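Oxidoreductase, iron/ascorbate family (Shewanella oneidensis, PDB 3ON7) probably acts as an iron(II)-dependent 2-oxoglutarate oxygenase that forms ethylene and also oxidises L-arginine, with release of succinate and carbon dioxide. Local coordinates at residues B[4-9]-B[27-32]; B[33-38]-B[111-116]; B[180-185]-B[210-215]; B[185-190]-B[204-209]. All coordinates share one frame; numbering follows the deposited sequence.

Contact 1: B[4-9]-B[27-32]; sequences LETIDY and FGVLSN
Strand 6-8 and strand 27-31 are the two parallel arms of a beta-alpha-beta unit, and I7 bonds to the other strand through both its N and its O. I7 N donates to V29 O at 2.9 Å, and I7 O in turn accepts S31 N at 2.9 Å. Y9 N carries the pattern on to S31 O, again at 2.9 Å, so each of these bonds skips along the partner strand as parallel pairing requires. Nearer the N-terminal end of the pair, E5 O and V29 N are linked through a water, which donates to the carbonyl and accepts from the amide.

The sheet face carrying T6 and V29 is a mixed one. T6 CG2 packs on S31 CB at 3.8 Å; a threonine suits this partly exposed edge, its methyl facing the strand. The face carrying I7 and L30 is greasy. With CG of Y9 anti to its backbone N (chi1 175°), the ring lies beside L30, whose CD1 meets it at the edge, 4.3 Å from CD1 of Y9, while the phenol OH goes on to bond E119. L4 brings CD1 to 3.8 Å from F27 CB. D8 turns its carboxylate to R10 in a salt bridge.

Helix 14-25 connects the strands and packs on I7 and L30, the classic build of a beta-alpha-beta crossover, here placed at the margin of the main sheet.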
loop_
_atom_site.group_PDB
_atom_site.type_symbol
_atom_site.label_atom_id
_atom_site.label_comp_id
_atom_site.label_asym_id
_atom_site.label_seq_id
_atom_site.Cartn_x
_atom_site.Cartn_y
_atom_site.Cartn_z
ATOM N N LEU B 4 25.283 6.577 29.462
ATOM C CA LEU B 4 25.184 7.936 28.904
ATOM C C LEU B 4 24.986 8.966 30.007
ATOM O O LEU B 4 24.453 8.641 31.063
ATOM C CB LEU B 4 23.985 8.020 27.975
ATOM C CG LEU B 4 24.089 7.291 26.640
ATOM C CD1 LEU B 4 22.702 7.094 26.091
ATOM C CD2 LEU B 4 24.918 8.105 25.693
ATOM N N GLU B 5 25.382 10.210 29.749
ATOM C CA GLU B 5 25.300 11.265 30.751
ATOM C C GLU B 5 23.894 11.865 30.842
ATOM O O GLU B 5 23.338 12.283 29.844
ATOM C CB GLU B 5 26.300 12.372 30.428
ATOM C CG GLU B 5 26.512 13.355 31.578
ATOM C CD GLU B 5 27.694 14.307 31.373
ATOM O OE1 GLU B 5 27.719 15.036 30.356
ATOM O OE2 GLU B 5 28.581 14.340 32.255
ATOM N N THR B 6 23.325 11.925 32.039
ATOM C CA THR B 6 22.103 12.698 32.233
ATOM C C THR B 6 22.453 14.168 32.232
ATOM O O THR B 6 23.290 14.587 33.000
ATOM C CB THR B 6 21.445 12.398 33.563
ATOM O OG1 THR B 6 21.032 11.023 33.599
ATOM C CG2 THR B 6 20.237 13.321 33.758
ATOM N N ILE B 7 21.824 14.955 31.365
ATOM C CA ILE B 7 22.071 16.398 31.339
ATOM C C ILE B 7 20.859 17.138 31.869
ATOM O O ILE B 7 19.767 16.971 31.360
ATOM C CB ILE B 7 22.378 16.895 29.926
ATOM C CG1 ILE B 7 23.667 16.240 29.409
ATOM C CG2 ILE B 7 22.531 18.405 29.937
ATOM C CD1 ILE B 7 23.814 16.271 27.904
ATOM N N ASP B 8 21.055 17.953 32.898
ATOM C CA ASP B 8 19.978 18.775 33.461
ATOM C C ASP B 8 19.635 19.925 32.521
ATOM O O ASP B 8 20.464 20.777 32.242
ATOM C CB ASP B 8 20.405 19.326 34.818
ATOM C CG ASP B 8 19.260 19.892 35.610
ATOM O OD1 ASP B 8 18.521 20.740 35.087
ATOM O OD2 ASP B 8 19.131 19.516 36.785
ATOM N N TYR B 9 18.397 19.929 32.045
ATOM C CA TYR B 9 17.896 20.912 31.086
ATOM C C TYR B 9 18.116 22.309 31.608
ATOM O O TYR B 9 18.364 23.224 30.836
ATOM C CB TYR B 9 16.401 20.677 30.871
ATOM C CG TYR B 9 15.692 21.688 29.998
ATOM C CD1 TYR B 9 15.704 21.565 28.604
ATOM C CD2 TYR B 9 14.977 22.753 30.556
ATOM C CE1 TYR B 9 15.034 22.474 27.805
ATOM C CE2 TYR B 9 14.321 23.682 29.749
ATOM C CZ TYR B 9 14.350 23.519 28.372
ATOM O OH TYR B 9 13.712 24.414 27.555
ATOM N N PHE B 27 22.521 9.758 20.964
ATOM C CA PHE B 27 21.505 9.883 22.006
ATOM C C PHE B 27 21.844 11.013 22.975
ATOM O O PHE B 27 23.013 11.346 23.184
ATOM C CB PHE B 27 21.395 8.588 22.821
ATOM C CG PHE B 27 20.429 7.591 22.246
ATOM C CD1 PHE B 27 20.702 6.949 21.036
ATOM C CD2 PHE B 27 19.247 7.282 22.917
ATOM C CE1 PHE B 27 19.823 6.049 20.511
ATOM C CE2 PHE B 27 18.367 6.375 22.397
ATOM C CZ PHE B 27 18.649 5.753 21.194
ATOM N N GLY B 28 20.798 11.563 23.581
ATOM C CA GLY B 28 20.928 12.579 24.610
ATOM C C GLY B 28 19.871 12.347 25.656
ATOM O O GLY B 28 18.755 11.984 25.329
ATOM N N VAL B 29 20.220 12.542 26.921
ATOM C CA VAL B 29 19.297 12.307 28.023
ATOM C C VAL B 29 19.078 13.641 28.751
ATOM O O VAL B 29 20.037 14.265 29.158
ATOM C CB VAL B 29 19.896 11.264 28.978
ATOM C CG1 VAL B 29 18.979 11.014 30.155
ATOM C CG2 VAL B 29 20.198 9.975 28.237
ATOM N N LEU B 30 17.830 14.094 28.874
ATOM C CA LEU B 30 17.535 15.347 29.561
ATOM C C LEU B 30 16.722 15.129 30.826
ATOM O O LEU B 30 15.681 14.472 30.776
ATOM C CB LEU B 30 16.759 16.298 28.653
ATOM C CG LEU B 30 17.519 17.007 27.539
ATOM C CD1 LEU B 30 16.531 17.817 26.706
ATOM C CD2 LEU B 30 18.616 17.875 28.088
ATOM N N SER B 31 17.175 15.705 31.944
ATOM C CA SER B 31 16.353 15.776 33.164
ATOM C C SER B 31 15.770 17.177 33.363
ATOM O O SER B 31 16.212 18.143 32.723
ATOM C CB SER B 31 17.153 15.365 34.392
ATOM O OG SER B 31 17.836 16.466 34.937
ATOM N N ASN B 32 14.764 17.268 34.233
ATOM C CA ASN B 32 14.133 18.542 34.574
ATOM C C ASN B 32 13.726 19.353 33.351
ATOM O O ASN B 32 14.009 20.541 33.272
ATOM C CB ASN B 32 15.087 19.358 35.437
ATOM C CG ASN B 32 15.377 18.681 36.747
ATOM O OD1 ASN B 32 16.344 17.940 36.869
ATOM N ND2 ASN B 32 14.514 18.902 37.727
HETATM O O HOH W 1 23.060 13.025 27.094
#

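Contact 2: B[33-38]-B[111-116]; sequences HPIDKE and EKANTL
The imidazole of H33, whose CB lies 4.2 Å from CD2 of L116, has CA of I35 at its edge and in its plane. Nearby, I35 N donates to ND1 of H33 at 3.2 Å with an N-H...N angle of 148°, the donor tilted only modestly from the ring plane. H33 can reach back in this way because its CG sits between the backbone N and the carbonyl carbon (chi1 53°), and the bond pins the turn that leads into helix 37-51. The other ring is that of P34. Its CD meets CD1 of L116 at 3.8 Å, the two side chains crossing at about a right angle.

I35 does most of the work. Its CD1, extended by a chi2 of -170°, comes down on the helix backbone, 3.7 Å from CA of A113 and 3.8 Å from O of K112. A113 suits the spot because its small CB, 4.0 Å from that methyl, lets I35 approach the main chain closely. The branched end of L116 spreads across the proline and the histidine stem together. D36 then caps the following helix, OD1 accepting weakly from E38 N.

The loop leading into helix 37-51 thus packs against the middle of helix 103-126; A113 also touches L250 of strand 245-252, and L116 and H33 both reach I210 of strand 210-214.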
loop_
_atom_site.group_PDB
_atom_site.type_symbol
_atom_site.label_atom_id
_atom_site.label_comp_id
_atom_site.label_asym_id
_atom_site.label_seq_id
_atom_site.Cartn_x
_atom_site.Cartn_y
_atom_site.Cartn_z
ATOM N N HIS B 33 13.105 18.684 32.388
ATOM C CA HIS B 33 12.620 19.319 31.157
ATOM C C HIS B 33 11.297 20.042 31.417
ATOM O O HIS B 33 10.698 19.870 32.483
ATOM C CB HIS B 33 12.452 18.267 30.038
ATOM C CG HIS B 33 11.605 17.103 30.430
ATOM N ND1 HIS B 33 10.230 17.120 30.345
ATOM C CD2 HIS B 33 11.936 15.896 30.952
ATOM C CE1 HIS B 33 9.750 15.972 30.797
ATOM N NE2 HIS B 33 10.764 15.212 31.170
ATOM N N PRO B 34 10.834 20.851 30.449
ATOM C CA PRO B 34 9.636 21.656 30.660
ATOM C C PRO B 34 8.291 20.966 30.536
ATOM O O PRO B 34 7.279 21.626 30.687
ATOM C CB PRO B 34 9.721 22.734 29.556
ATOM C CG PRO B 34 10.998 22.547 28.885
ATOM C CD PRO B 34 11.470 21.171 29.166
ATOM N N ILE B 35 8.250 19.677 30.237
ATOM C CA ILE B 35 6.969 19.018 30.083
ATOM C C ILE B 35 6.438 18.574 31.446
ATOM O O ILE B 35 7.060 17.768 32.160
ATOM C CB ILE B 35 7.032 17.859 29.108
ATOM C CG1 ILE B 35 7.372 18.368 27.696
ATOM C CG2 ILE B 35 5.712 17.152 29.068
ATOM C CD1 ILE B 35 7.215 17.319 26.611
ATOM N N ASP B 36 5.280 19.129 31.784
ATOM C CA ASP B 36 4.616 18.895 33.075
ATOM C C ASP B 36 4.595 17.410 33.421
ATOM O O ASP B 36 3.965 16.603 32.727
ATOM C CB ASP B 36 3.193 19.456 33.039
ATOM C CG ASP B 36 2.448 19.288 34.361
ATOM O OD1 ASP B 36 3.106 19.126 35.434
ATOM O OD2 ASP B 36 1.189 19.328 34.307
ATOM N N LYS B 37 5.295 17.094 34.507
ATOM C CA LYS B 37 5.471 15.745 35.061
ATOM C C LYS B 37 4.143 15.036 35.311
ATOM O O LYS B 37 3.998 13.806 35.151
ATOM C CB LYS B 37 6.207 15.874 36.413
ATOM C CG LYS B 37 6.963 14.632 36.880
ATOM C CD LYS B 37 7.930 14.967 38.015
ATOM N N GLU B 38 3.173 15.815 35.773
ATOM C CA GLU B 38 1.902 15.229 36.146
ATOM C C GLU B 38 1.029 14.995 34.922
ATOM O O GLU B 38 0.151 14.160 34.972
ATOM C CB GLU B 38 1.191 16.032 37.252
ATOM C CG GLU B 38 0.547 17.356 36.855
ATOM C CD GLU B 38 -0.532 17.802 37.860
ATOM O OE1 GLU B 38 -0.182 18.049 39.043
ATOM O OE2 GLU B 38 -1.726 17.903 37.460
ATOM N N GLU B 111 1.554 18.333 21.486
ATOM C CA GLU B 111 1.865 19.728 21.193
ATOM C C GLU B 111 3.108 20.119 21.989
ATOM O O GLU B 111 4.047 20.698 21.436
ATOM C CB GLU B 111 0.653 20.630 21.541
ATOM C CG GLU B 111 0.876 22.138 21.377
ATOM C CD GLU B 111 -0.336 22.982 21.802
ATOM N N LYS B 112 3.115 19.763 23.277
ATOM C CA LYS B 112 4.203 20.150 24.173
ATOM C C LYS B 112 5.513 19.444 23.836
ATOM O O LYS B 112 6.582 20.010 24.020
ATOM C CB LYS B 112 3.814 19.874 25.631
ATOM C CG LYS B 112 2.763 20.858 26.187
ATOM C CD LYS B 112 2.344 20.519 27.626
ATOM C CE LYS B 112 1.777 21.734 28.380
ATOM N NZ LYS B 112 0.290 21.865 28.302
ATOM N N ALA B 113 5.423 18.207 23.348
ATOM C CA ALA B 113 6.598 17.443 23.008
ATOM C C ALA B 113 7.164 17.884 21.668
ATOM O O ALA B 113 8.384 17.866 21.472
ATOM C CB ALA B 113 6.287 15.947 23.010
ATOM N N ASN B 114 6.286 18.274 20.747
ATOM C CA ASN B 114 6.727 18.882 19.503
ATOM C C ASN B 114 7.440 20.206 19.766
ATOM O O ASN B 114 8.443 20.489 19.133
ATOM C CB ASN B 114 5.545 19.089 18.541
ATOM C CG ASN B 114 5.358 17.918 17.598
ATOM O OD1 ASN B 114 6.006 17.841 16.553
ATOM N ND2 ASN B 114 4.466 16.990 17.967
ATOM N N THR B 115 6.935 20.987 20.724
ATOM C CA THR B 115 7.581 22.247 21.120
ATOM C C THR B 115 8.984 21.977 21.682
ATOM O O THR B 115 9.948 22.607 21.237
ATOM C CB THR B 115 6.725 23.069 22.117
ATOM O OG1 THR B 115 5.508 23.469 21.473
ATOM C CG2 THR B 115 7.487 24.338 22.636
ATOM N N LEU B 116 9.128 21.010 22.588
ATOM C CA LEU B 116 10.476 20.684 23.091
ATOM C C LEU B 116 11.366 20.183 21.955
ATOM O O LEU B 116 12.511 20.611 21.843
ATOM C CB LEU B 116 10.441 19.641 24.220
ATOM C CG LEU B 116 11.753 19.219 24.918
ATOM C CD1 LEU B 116 12.480 20.410 25.532
ATOM C CD2 LEU B 116 11.492 18.146 26.001
#

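Contact 3: B[180-185]-B[210-215]; sequences ITVLPT and IIINIG
T185 presses its methyl CG2 against the branched I211, 3.3 Å from CG1, closer than two carbons usually come, with the side chains crossing at about a right angle. On the sheet face that carries I211, T181 and N213 lie side by side and point the same way. With CG of N213 between its backbone N and carbonyl carbon (chi1 73°), the amide lies beside T181 and OD1 of N213 sits 3.3 Å from CB of T181, while the ends that can donate turn elsewhere: T181 OG1 and N213 ND2 both bond OD2 of D176.

D176, with H174 and H231, forms what is probably the vacant iron site, the His-Asp-His facial triad known from 2-oxoglutarate oxygenases, so T181 and N213 would act as a second shell that fixes the carboxylate. The strands themselves belong to the double-stranded beta-helix of that family and run antiparallel. Four backbone bonds hold them, in two pairs. T181 N gives to N213 O at 3.0 Å in the carbonyl plane, and N213 N returns a bond to T181 O. L183 N reaches I211 O at 2.8 Å, also in plane, whereas I211 N approaches L183 O from 43° above that carbonyl's plane.

The opposite face is wholly apolar. CG1 of V182 packs on CD1 of I210 at 3.9 Å, and I212 brings CG1 to 4.2 Å from CG2 of V182. Beta-branched residues suit such strands, and I180 and I212 also meet helix 103-126 through L121 and L120.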
loop_
_atom_site.group_PDB
_atom_site.type_symbol
_atom_site.label_atom_id
_atom_site.label_comp_id
_atom_site.label_asym_id
_atom_site.label_seq_id
_atom_site.Cartn_x
_atom_site.Cartn_y
_atom_site.Cartn_z
ATOM N N ILE B 180 14.171 12.958 14.527
ATOM C CA ILE B 180 14.505 12.630 15.909
ATOM C C ILE B 180 13.326 11.973 16.590
ATOM O O ILE B 180 12.173 12.173 16.204
ATOM C CB ILE B 180 14.962 13.850 16.781
ATOM C CG1 ILE B 180 13.888 14.939 16.854
ATOM C CG2 ILE B 180 16.285 14.429 16.265
ATOM C CD1 ILE B 180 14.197 16.013 17.890
ATOM N N THR B 181 13.643 11.226 17.634
ATOM C CA THR B 181 12.661 10.567 18.450
ATOM C C THR B 181 12.788 11.046 19.898
ATOM O O THR B 181 13.873 11.319 20.346
ATOM C CB THR B 181 12.854 9.073 18.331
ATOM O OG1 THR B 181 12.694 8.715 16.944
ATOM C CG2 THR B 181 11.851 8.316 19.223
ATOM N N VAL B 182 11.666 11.149 20.607
ATOM C CA VAL B 182 11.623 11.745 21.943
ATOM C C VAL B 182 10.850 10.815 22.897
ATOM O O VAL B 182 9.684 10.510 22.640
ATOM C CB VAL B 182 10.882 13.100 21.856
ATOM C CG1 VAL B 182 10.531 13.628 23.256
ATOM C CG2 VAL B 182 11.702 14.097 21.025
ATOM N N LEU B 183 11.487 10.352 23.972
ATOM C CA LEU B 183 10.858 9.337 24.855
ATOM C C LEU B 183 11.041 9.602 26.360
ATOM O O LEU B 183 12.150 9.471 26.867
ATOM C CB LEU B 183 11.407 7.950 24.513
ATOM C CG LEU B 183 11.051 6.782 25.448
ATOM C CD1 LEU B 183 9.620 6.337 25.261
ATOM C CD2 LEU B 183 11.986 5.607 25.213
ATOM N N PRO B 184 9.941 9.917 27.083
ATOM C CA PRO B 184 10.012 9.971 28.523
ATOM C C PRO B 184 10.246 8.587 29.088
ATOM O O PRO B 184 9.728 7.606 28.550
ATOM C CB PRO B 184 8.618 10.446 28.938
ATOM C CG PRO B 184 7.924 10.826 27.712
ATOM C CD PRO B 184 8.557 10.094 26.617
ATOM N N THR B 185 11.012 8.507 30.165
ATOM C CA THR B 185 11.240 7.233 30.828
ATOM C C THR B 185 10.501 7.185 32.175
ATOM O O THR B 185 10.013 8.219 32.643
ATOM C CB THR B 185 12.705 7.020 31.055
ATOM O OG1 THR B 185 13.198 8.069 31.886
ATOM C CG2 THR B 185 13.441 7.014 29.742
ATOM N N ILE B 210 14.023 12.431 29.874
ATOM C CA ILE B 210 13.507 12.322 28.534
ATOM C C ILE B 210 14.699 12.007 27.625
ATOM O O ILE B 210 15.749 12.638 27.725
ATOM C CB ILE B 210 12.715 13.588 28.177
ATOM C CG1 ILE B 210 11.671 13.305 27.112
ATOM C CG2 ILE B 210 13.633 14.700 27.748
ATOM C CD1 ILE B 210 10.617 14.370 27.056
ATOM N N ILE B 211 14.533 10.976 26.797
ATOM C CA ILE B 211 15.616 10.422 25.969
ATOM C C ILE B 211 15.367 10.834 24.544
ATOM O O ILE B 211 14.248 10.699 24.044
ATOM C CB ILE B 211 15.660 8.869 26.033
ATOM C CG1 ILE B 211 15.430 8.394 27.458
ATOM C CG2 ILE B 211 17.005 8.299 25.473
ATOM C CD1 ILE B 211 16.229 9.134 28.509
ATOM N N ILE B 212 16.388 11.377 23.903
ATOM C CA ILE B 212 16.261 11.872 22.549
ATOM C C ILE B 212 17.329 11.245 21.688
ATOM O O ILE B 212 18.501 11.220 22.069
ATOM C CB ILE B 212 16.398 13.397 22.507
ATOM C CG1 ILE B 212 15.270 14.048 23.329
ATOM C CG2 ILE B 212 16.359 13.918 21.068
ATOM C CD1 ILE B 212 15.712 14.503 24.673
ATOM N N ASN B 213 16.933 10.745 20.516
ATOM C CA ASN B 213 17.891 10.136 19.617
ATOM C C ASN B 213 17.745 10.580 18.157
ATOM O O ASN B 213 16.655 10.914 17.694
ATOM C CB ASN B 213 17.880 8.619 19.784
ATOM C CG ASN B 213 16.649 7.955 19.186
ATOM O OD1 ASN B 213 15.565 7.918 19.792
ATOM N ND2 ASN B 213 16.821 7.379 18.003
ATOM N N ILE B 214 18.892 10.662 17.490
ATOM C CA ILE B 214 19.016 10.928 16.059
ATOM C C ILE B 214 18.437 9.745 15.298
ATOM O O ILE B 214 18.652 8.599 15.703
ATOM C CB ILE B 214 20.509 11.001 15.667
ATOM C CG1 ILE B 214 21.223 12.124 16.416
ATOM C CG2 ILE B 214 20.705 11.145 14.110
ATOM C CD1 ILE B 214 20.684 13.545 16.158
ATOM N N GLY B 215 17.723 10.025 14.207
ATOM C CA GLY B 215 17.206 8.991 13.292
ATOM C C GLY B 215 17.879 9.073 11.918
ATOM O O GLY B 215 18.569 10.063 11.610
#

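Contact 4: B[185-190]-B[204-209]; sequences TANEPG and PSDFGN
A type II beta turn from D206 to N209 reverses the chain ahead of strand 210-214, and T185 fastens it to the loop that follows strand 180-184. OG1 of T185 donates to D206 O at 2.8 Å, standing 41° above the carbonyl plane. N209 N, closing the turn, reaches the same oxygen from the opposite face at 3.1 Å, so two donors grip it. T185 N meanwhile donates a hydrogen bond to N209 O. G208, at the third turn position, has the positive phi (83°) that glycine adopts easily. N209 ND2 folds back to P204 O, with the acceptor in the amide plane.

A second tie runs from N187 N to S205 O, in the carbonyl plane though bent at the hydrogen; its modelled length of 2.6 Å is doubtfully short. N187 itself has a positive phi, which asparagine tolerates well. Its CB touches CE2 of F207 at 3.4 Å, approaching obliquely. The same phenyl ring has the carbonyl O of A186 over one face, 3.6 Å from CZ, and A186 CB lies 3.8 Å from CE1. A water donates both to E188 O and to S205 OG, whose hydroxyl also bonds V203 O.

Both loops flank the hairpin of strands 191-194 and 200-202. P204 also packs on T6 of strand 6-8, and N209 on T6 and on V29 and S31 of strand 27-31.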
loop_
_atom_site.group_PDB
_atom_site.type_symbol
_atom_site.label_atom_id
_atom_site.label_comp_id
_atom_site.label_asym_id
_atom_site.label_seq_id
_atom_site.Cartn_x
_atom_site.Cartn_y
_atom_site.Cartn_z
ATOM N N THR B 185 11.012 8.507 30.165
ATOM C CA THR B 185 11.240 7.233 30.828
ATOM C C THR B 185 10.501 7.185 32.175
ATOM O O THR B 185 10.013 8.219 32.643
ATOM C CB THR B 185 12.705 7.020 31.055
ATOM O OG1 THR B 185 13.198 8.069 31.886
ATOM C CG2 THR B 185 13.441 7.014 29.742
ATOM N N ALA B 186 10.433 5.995 32.788
ATOM C CA ALA B 186 9.673 5.789 34.046
ATOM C C ALA B 186 10.310 4.762 34.984
ATOM O O ALA B 186 9.624 3.881 35.525
ATOM C CB ALA B 186 8.219 5.394 33.735
ATOM N N ASN B 187 11.621 4.895 35.173
ATOM C CA ASN B 187 12.401 4.103 36.129
ATOM C C ASN B 187 12.363 2.590 35.909
ATOM O O ASN B 187 12.400 1.811 36.845
ATOM C CB ASN B 187 11.996 4.475 37.561
ATOM C CG ASN B 187 13.092 4.187 38.585
ATOM O OD1 ASN B 187 14.274 4.421 38.339
ATOM N ND2 ASN B 187 12.692 3.681 39.739
ATOM N N GLU B 188 12.306 2.192 34.648
ATOM C CA GLU B 188 12.367 0.785 34.256
ATOM C C GLU B 188 13.657 0.590 33.470
ATOM O O GLU B 188 13.717 0.917 32.287
ATOM C CB GLU B 188 11.155 0.435 33.382
ATOM C CG GLU B 188 9.795 0.628 34.071
ATOM C CD GLU B 188 8.720 1.243 33.167
ATOM O OE1 GLU B 188 9.062 1.937 32.171
ATOM O OE2 GLU B 188 7.518 1.049 33.480
ATOM N N PRO B 189 14.713 0.090 34.131
ATOM C CA PRO B 189 15.985 -0.026 33.400
ATOM C C PRO B 189 15.941 -1.074 32.274
ATOM O O PRO B 189 15.214 -2.053 32.377
ATOM C CB PRO B 189 17.014 -0.391 34.494
ATOM C CG PRO B 189 16.218 -0.791 35.712
ATOM C CD PRO B 189 14.823 -0.246 35.565
ATOM N N GLY B 190 16.708 -0.859 31.212
ATOM C CA GLY B 190 16.784 -1.833 30.118
ATOM C C GLY B 190 17.074 -1.268 28.736
ATOM O O GLY B 190 17.616 -1.979 27.887
ATOM N N PRO B 204 20.204 6.064 31.509
ATOM C CA PRO B 204 19.567 6.392 32.792
ATOM C C PRO B 204 18.096 6.694 32.562
ATOM O O PRO B 204 17.779 7.599 31.805
ATOM C CB PRO B 204 20.314 7.638 33.263
ATOM C CG PRO B 204 21.613 7.628 32.501
ATOM C CD PRO B 204 21.389 6.900 31.228
ATOM N N SER B 205 17.223 5.919 33.188
ATOM C CA SER B 205 15.806 5.925 32.851
ATOM C C SER B 205 14.917 6.342 34.024
ATOM O O SER B 205 13.775 5.924 34.104
ATOM C CB SER B 205 15.416 4.535 32.350
ATOM O OG SER B 205 16.172 4.182 31.199
ATOM N N ASP B 206 15.440 7.198 34.905
ATOM C CA ASP B 206 14.679 7.733 36.048
ATOM C C ASP B 206 13.416 8.471 35.602
ATOM O O ASP B 206 13.355 8.991 34.490
ATOM C CB ASP B 206 15.538 8.709 36.847
ATOM C CG ASP B 206 16.835 8.082 37.340
ATOM O OD1 ASP B 206 17.832 8.047 36.564
ATOM O OD2 ASP B 206 16.843 7.620 38.502
ATOM N N PHE B 207 12.409 8.513 36.474
ATOM C CA PHE B 207 11.226 9.332 36.243
ATOM C C PHE B 207 11.719 10.738 35.978
ATOM O O PHE B 207 12.684 11.162 36.579
ATOM C CB PHE B 207 10.315 9.376 37.477
ATOM C CG PHE B 207 9.589 8.097 37.759
ATOM C CD1 PHE B 207 8.440 7.769 37.052
ATOM C CD2 PHE B 207 10.035 7.240 38.762
ATOM C CE1 PHE B 207 7.749 6.586 37.321
ATOM C CE2 PHE B 207 9.356 6.053 39.044
ATOM C CZ PHE B 207 8.208 5.728 38.320
ATOM N N GLY B 208 11.054 11.453 35.081
ATOM C CA GLY B 208 11.447 12.814 34.740
ATOM C C GLY B 208 12.563 12.937 33.705
ATOM O O GLY B 208 12.896 14.054 33.290
ATOM N N ASN B 209 13.179 11.825 33.302
ATOM C CA ASN B 209 14.142 11.889 32.195
ATOM C C ASN B 209 13.418 11.817 30.876
ATOM O O ASN B 209 12.342 11.221 30.762
ATOM C CB ASN B 209 15.228 10.798 32.260
ATOM C CG ASN B 209 16.303 11.122 33.268
ATOM O OD1 ASN B 209 16.219 12.140 33.961
ATOM N ND2 ASN B 209 17.329 10.271 33.354
HETATM O O HOH W 2 15.066 2.011 30.208
#

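In the fold
Along the chain, contact 1 and then contact 2 close before contacts 3 and 4 begin. Contacts 3 and 4 share T185, with contact 4 lying within the excursion between strands 180-184 and 210-214. One mixed sheet unites much of this: strand 27-31 of contact 1 sits beside strand 210-214 of contact 3, with G28 and L30 paired to I212 and I210. Their centres are about 11 Å apart, as are those of contacts 1 and 4. The centres of contacts 2 and 3 are about 13 Å apart, and contact 2 meets contact 1 where Y9 packs on P34 and L116. The N-terminal portion thereby extends the main sheet and joins it to helix 103-126.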